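Local coordinates for protein D-glycero-beta-D-manno-heptose-1,7-bisphosphate 7-phosphatase (Mesorhizobium loti, PDB 2O2X) that removes the C-7 phosphate of D-glycero-beta-D-manno-heptose 1,7-bisphosphate in a magnesium-dependent step of ADP-heptose biosynthesis, at residues L34-V44 with I55-I65. Numbering follows the deposited sequence.
Sequences LFLDRDGTINV and IVLRPQMLPAI
Arg58 donates to the carbonyls of Thr41 and Ile42 with its side chain and its backbone N. Its NH1 bonds Thr41 O over 3.0 Å, in the guanidinium plane and on a lone pair of the oxygen, while its backbone N reaches Ile42 O at 2.9 Å. Arg58 CD lies 3.5 Å from Gly40 O; beyond it, the bend at chi3 (65°) turns the guanidinium so that NH1 comes to Thr41 O, with Gly40 O over one face. Two residues on, Val44 N meets Val56 O almost head-on at 2.8 Å. These two backbone bonds frame a one-pair bridge, Asn43 with Leu57, a non-hydrogen-bonded antiparallel pair, and a water joins Ile42 O to Arg58 O. An alanine in place of Arg58 would probably leave Thr41 O without this donor and the turn less firmly held.

Met61 (selenomethionine in this crystal), its long unbranched chain bent at chi2 and chi3, lies against Thr41: CB is 3.4 Å from Thr41 O and CE 3.9 Å from Thr41 CG2. Deeper in, branched Leu36 sets CD1 3.7 Å from Ile65 CG1, seating helix 62-71 on strand 34-36 of the beta-alpha-beta unit.

Behind this shell, Asn43 ND2 donates in its amide plane to the anti lone pair of Asp39 OD1, whose syn side takes Arg38 NH2 in a salt bridge. At Gly40, phi 97°, a CB would press on the carbonyl O of Asp39, so glycine suits this position. Asp37 and Asp39, the probable nucleophile and proton donor, belong to the DxD motif of HAD phosphatases; bonding to carbonyls and a carboxylate probably helps hold the loop's shape beside these presumed catalytic aspartates.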
loop_
_atom_site.group_PDB
_atom_site.type_symbol
_atom_site.label_atom_id
_atom_site.label_comp_id
_atom_site.label_asym_id
_atom_site.label_seq_id
_atom_site.Cartn_x
_atom_site.Cartn_y
_atom_site.Cartn_z
ATOM N N LEU A 34 -0.211 4.285 7.608
ATOM C CA LEU A 34 -0.009 2.872 7.364
ATOM C C LEU A 34 -0.053 2.666 5.872
ATOM O O LEU A 34 -1.118 2.751 5.265
ATOM C CB LEU A 34 -1.068 2.005 8.056
ATOM C CG LEU A 34 -0.975 0.492 7.781
ATOM C CD1 LEU A 34 0.305 -0.087 8.285
ATOM C CD2 LEU A 34 -2.170 -0.212 8.395
ATOM N N PHE A 35 1.105 2.394 5.278
ATOM C CA PHE A 35 1.198 2.052 3.861
ATOM C C PHE A 35 1.036 0.547 3.687
ATOM O O PHE A 35 1.690 -0.221 4.383
ATOM C CB PHE A 35 2.559 2.458 3.279
ATOM C CG PHE A 35 2.766 3.960 3.152
ATOM C CD1 PHE A 35 2.256 4.659 2.058
ATOM C CD2 PHE A 35 3.470 4.673 4.119
ATOM C CE1 PHE A 35 2.451 6.027 1.918
ATOM C CE2 PHE A 35 3.665 6.051 3.965
ATOM C CZ PHE A 35 3.141 6.714 2.870
ATOM N N LEU A 36 0.217 0.145 2.717
ATOM C CA LEU A 36 -0.018 -1.254 2.411
ATOM C C LEU A 36 0.173 -1.505 0.940
ATOM O O LEU A 36 -0.416 -0.833 0.098
ATOM C CB LEU A 36 -1.463 -1.655 2.752
ATOM C CG LEU A 36 -1.892 -1.485 4.221
ATOM C CD1 LEU A 36 -3.370 -1.839 4.398
ATOM C CD2 LEU A 36 -1.012 -2.324 5.139
ATOM N N ASP A 37 0.932 -2.525 0.599
ATOM C CA ASP A 37 0.842 -3.081 -0.752
ATOM C C ASP A 37 -0.566 -3.722 -0.901
ATOM O O ASP A 37 -1.266 -3.953 0.101
ATOM C CB ASP A 37 1.960 -4.120 -0.950
ATOM C CG ASP A 37 2.058 -4.626 -2.400
ATOM O OD1 ASP A 37 1.623 -3.969 -3.345
ATOM O OD2 ASP A 37 2.633 -5.706 -2.584
ATOM N N ARG A 38 -1.009 -3.994 -2.137
ATOM C CA ARG A 38 -2.320 -4.566 -2.358
ATOM C C ARG A 38 -2.228 -6.086 -2.632
ATOM O O ARG A 38 -2.608 -6.884 -1.770
ATOM C CB ARG A 38 -3.099 -3.813 -3.438
ATOM C CG ARG A 38 -4.612 -4.007 -3.274
ATOM C CD ARG A 38 -5.388 -3.680 -4.544
ATOM N NE ARG A 38 -5.181 -4.729 -5.530
ATOM C CZ ARG A 38 -5.439 -4.612 -6.827
ATOM N NH1 ARG A 38 -5.940 -3.486 -7.322
ATOM N NH2 ARG A 38 -5.174 -5.624 -7.620
ATOM N N ASP A 39 -1.742 -6.490 -3.801
ATOM C CA ASP A 39 -1.727 -7.893 -4.192
ATOM C C ASP A 39 -0.688 -8.652 -3.376
ATOM O O ASP A 39 0.515 -8.372 -3.486
ATOM C CB ASP A 39 -1.421 -8.009 -5.685
ATOM C CG ASP A 39 -2.448 -7.296 -6.560
ATOM O OD1 ASP A 39 -3.645 -7.585 -6.439
ATOM O OD2 ASP A 39 -2.018 -6.484 -7.407
ATOM N N GLY A 40 -1.142 -9.642 -2.607
ATOM C CA GLY A 40 -0.284 -10.366 -1.673
ATOM C C GLY A 40 -0.325 -9.879 -0.231
ATOM O O GLY A 40 0.243 -10.514 0.682
ATOM N N THR A 41 -1.043 -8.782 0.017
ATOM C CA THR A 41 -1.087 -8.145 1.326
ATOM C C THR A 41 -2.540 -7.963 1.746
ATOM O O THR A 41 -2.998 -8.622 2.686
ATOM C CB THR A 41 -0.283 -6.819 1.330
ATOM O OG1 THR A 41 1.092 -7.111 1.090
ATOM C CG2 THR A 41 -0.378 -6.086 2.655
ATOM N N ILE A 42 -3.299 -7.146 1.013
ATOM C CA ILE A 42 -4.712 -6.970 1.229
ATOM C C ILE A 42 -5.524 -8.049 0.559
ATOM O O ILE A 42 -6.461 -8.564 1.172
ATOM C CB ILE A 42 -5.151 -5.570 0.722
ATOM C CG1 ILE A 42 -4.446 -4.482 1.513
ATOM C CG2 ILE A 42 -6.682 -5.420 0.807
ATOM C CD1 ILE A 42 -4.688 -3.089 0.939
ATOM N N ASN A 43 -5.191 -8.368 -0.676
ATOM C CA ASN A 43 -5.878 -9.445 -1.387
ATOM C C ASN A 43 -4.901 -10.527 -1.769
ATOM O O ASN A 43 -3.677 -10.329 -1.787
ATOM C CB ASN A 43 -6.652 -8.923 -2.615
ATOM C CG ASN A 43 -5.771 -8.256 -3.644
ATOM O OD1 ASN A 43 -5.555 -7.061 -3.570
ATOM N ND2 ASN A 43 -5.260 -9.019 -4.603
ATOM N N VAL A 44 -5.429 -11.709 -2.028
ATOM C CA VAL A 44 -4.607 -12.818 -2.412
ATOM C C VAL A 44 -3.908 -12.502 -3.737
ATOM O O VAL A 44 -4.530 -11.989 -4.683
ATOM C CB VAL A 44 -5.449 -14.105 -2.528
ATOM C CG1 VAL A 44 -4.598 -15.264 -3.053
ATOM C CG2 VAL A 44 -6.060 -14.467 -1.188
ATOM N N ILE A 55 -11.132 -11.772 -7.083
ATOM C CA ILE A 55 -10.523 -11.132 -5.892
ATOM C C ILE A 55 -11.016 -11.773 -4.594
ATOM O O ILE A 55 -12.229 -11.942 -4.374
ATOM C CB ILE A 55 -10.821 -9.623 -5.895
ATOM C CG1 ILE A 55 -10.020 -8.938 -6.999
ATOM C CG2 ILE A 55 -10.532 -8.971 -4.539
ATOM C CD1 ILE A 55 -8.513 -8.731 -6.667
ATOM N N VAL A 56 -10.061 -12.104 -3.723
ATOM C CA VAL A 56 -10.331 -12.618 -2.386
ATOM C C VAL A 56 -9.444 -11.872 -1.403
ATOM O O VAL A 56 -8.249 -11.784 -1.627
ATOM C CB VAL A 56 -9.992 -14.119 -2.323
ATOM C CG1 VAL A 56 -10.164 -14.675 -0.929
ATOM C CG2 VAL A 56 -10.859 -14.872 -3.310
ATOM N N LEU A 57 -10.029 -11.371 -0.323
ATOM C CA LEU A 57 -9.254 -10.718 0.722
ATOM C C LEU A 57 -8.383 -11.702 1.486
ATOM O O LEU A 57 -8.734 -12.879 1.643
ATOM C CB LEU A 57 -10.155 -10.001 1.692
ATOM C CG LEU A 57 -11.022 -8.863 1.162
ATOM C CD1 LEU A 57 -11.716 -8.195 2.291
ATOM C CD2 LEU A 57 -10.208 -7.877 0.392
ATOM N N ARG A 58 -7.237 -11.220 1.961
ATOM C CA ARG A 58 -6.444 -11.923 2.975
ATOM C C ARG A 58 -6.979 -11.513 4.340
ATOM O O ARG A 58 -6.767 -10.383 4.783
ATOM C CB ARG A 58 -4.957 -11.606 2.833
ATOM C CG ARG A 58 -4.354 -12.054 1.517
ATOM C CD ARG A 58 -2.875 -11.830 1.433
ATOM N NE ARG A 58 -2.108 -12.649 2.395
ATOM C CZ ARG A 58 -1.600 -12.228 3.542
ATOM N NH1 ARG A 58 -1.698 -10.961 3.950
ATOM N NH2 ARG A 58 -0.963 -13.100 4.304
ATOM N N PRO A 59 -7.715 -12.415 5.024
ATOM C CA PRO A 59 -8.326 -11.929 6.277
ATOM C C PRO A 59 -7.325 -11.517 7.335
ATOM O O PRO A 59 -7.636 -10.697 8.182
ATOM C CB PRO A 59 -9.185 -13.122 6.749
ATOM C CG PRO A 59 -9.363 -13.970 5.508
ATOM C CD PRO A 59 -8.090 -13.811 4.730
ATOM N N GLN A 60 -6.123 -12.038 7.264
ATOM C CA GLN A 60 -5.133 -11.697 8.299
ATOM C C GLN A 60 -4.618 -10.247 8.212
ATOM O O GLN A 60 -3.991 -9.768 9.141
ATOM C CB GLN A 60 -4.008 -12.731 8.352
ATOM C CG GLN A 60 -3.264 -12.985 7.089
ATOM C CD GLN A 60 -3.847 -14.114 6.219
ATOM O OE1 GLN A 60 -4.931 -13.981 5.626
ATOM N NE2 GLN A 60 -3.102 -15.196 6.087
HETATM N N MSE A 61 -4.938 -9.543 7.126
HETATM C CA MSE A 61 -4.623 -8.110 7.044
HETATM C C MSE A 61 -5.718 -7.248 7.671
HETATM O O MSE A 61 -5.519 -6.072 7.969
HETATM C CB MSE A 61 -4.376 -7.668 5.588
HETATM C CG MSE A 61 -3.611 -6.362 5.440
HETATM SE SE MSE A 61 -1.931 -6.204 6.387
HETATM C CE MSE A 61 -1.196 -7.923 5.973
ATOM N N LEU A 62 -6.919 -7.806 7.819
ATOM C CA LEU A 62 -8.046 -6.986 8.249
ATOM C C LEU A 62 -7.883 -6.391 9.664
ATOM O O LEU A 62 -8.248 -5.232 9.868
ATOM C CB LEU A 62 -9.362 -7.768 8.143
ATOM C CG LEU A 62 -9.736 -8.174 6.706
ATOM C CD1 LEU A 62 -10.918 -9.123 6.660
ATOM C CD2 LEU A 62 -10.010 -6.944 5.850
ATOM N N PRO A 63 -7.306 -7.140 10.643
ATOM C CA PRO A 63 -7.058 -6.501 11.940
ATOM C C PRO A 63 -6.169 -5.262 11.851
ATOM O O PRO A 63 -6.334 -4.317 12.609
ATOM C CB PRO A 63 -6.381 -7.613 12.744
ATOM C CG PRO A 63 -6.934 -8.856 12.147
ATOM C CD PRO A 63 -6.937 -8.569 10.688
ATOM N N ALA A 64 -5.186 -5.286 10.964
ATOM C CA ALA A 64 -4.302 -4.110 10.814
ATOM C C ALA A 64 -5.031 -2.906 10.259
ATOM O O ALA A 64 -4.844 -1.786 10.748
ATOM C CB ALA A 64 -3.110 -4.468 9.927
ATOM N N ILE A 65 -5.842 -3.106 9.229
ATOM C CA ILE A 65 -6.609 -2.009 8.677
ATOM C C ILE A 65 -7.597 -1.472 9.727
ATOM O O ILE A 65 -7.680 -0.273 9.931
ATOM C CB ILE A 65 -7.340 -2.422 7.374
ATOM C CG1 ILE A 65 -6.351 -2.947 6.324
ATOM C CG2 ILE A 65 -8.086 -1.236 6.778
ATOM C CD1 ILE A 65 -6.999 -3.446 5.080
HETATM O O HOH W 1 -7.549 -7.866 3.699
HETATM O O HOH W 2 -7.202 -12.005 -4.998
#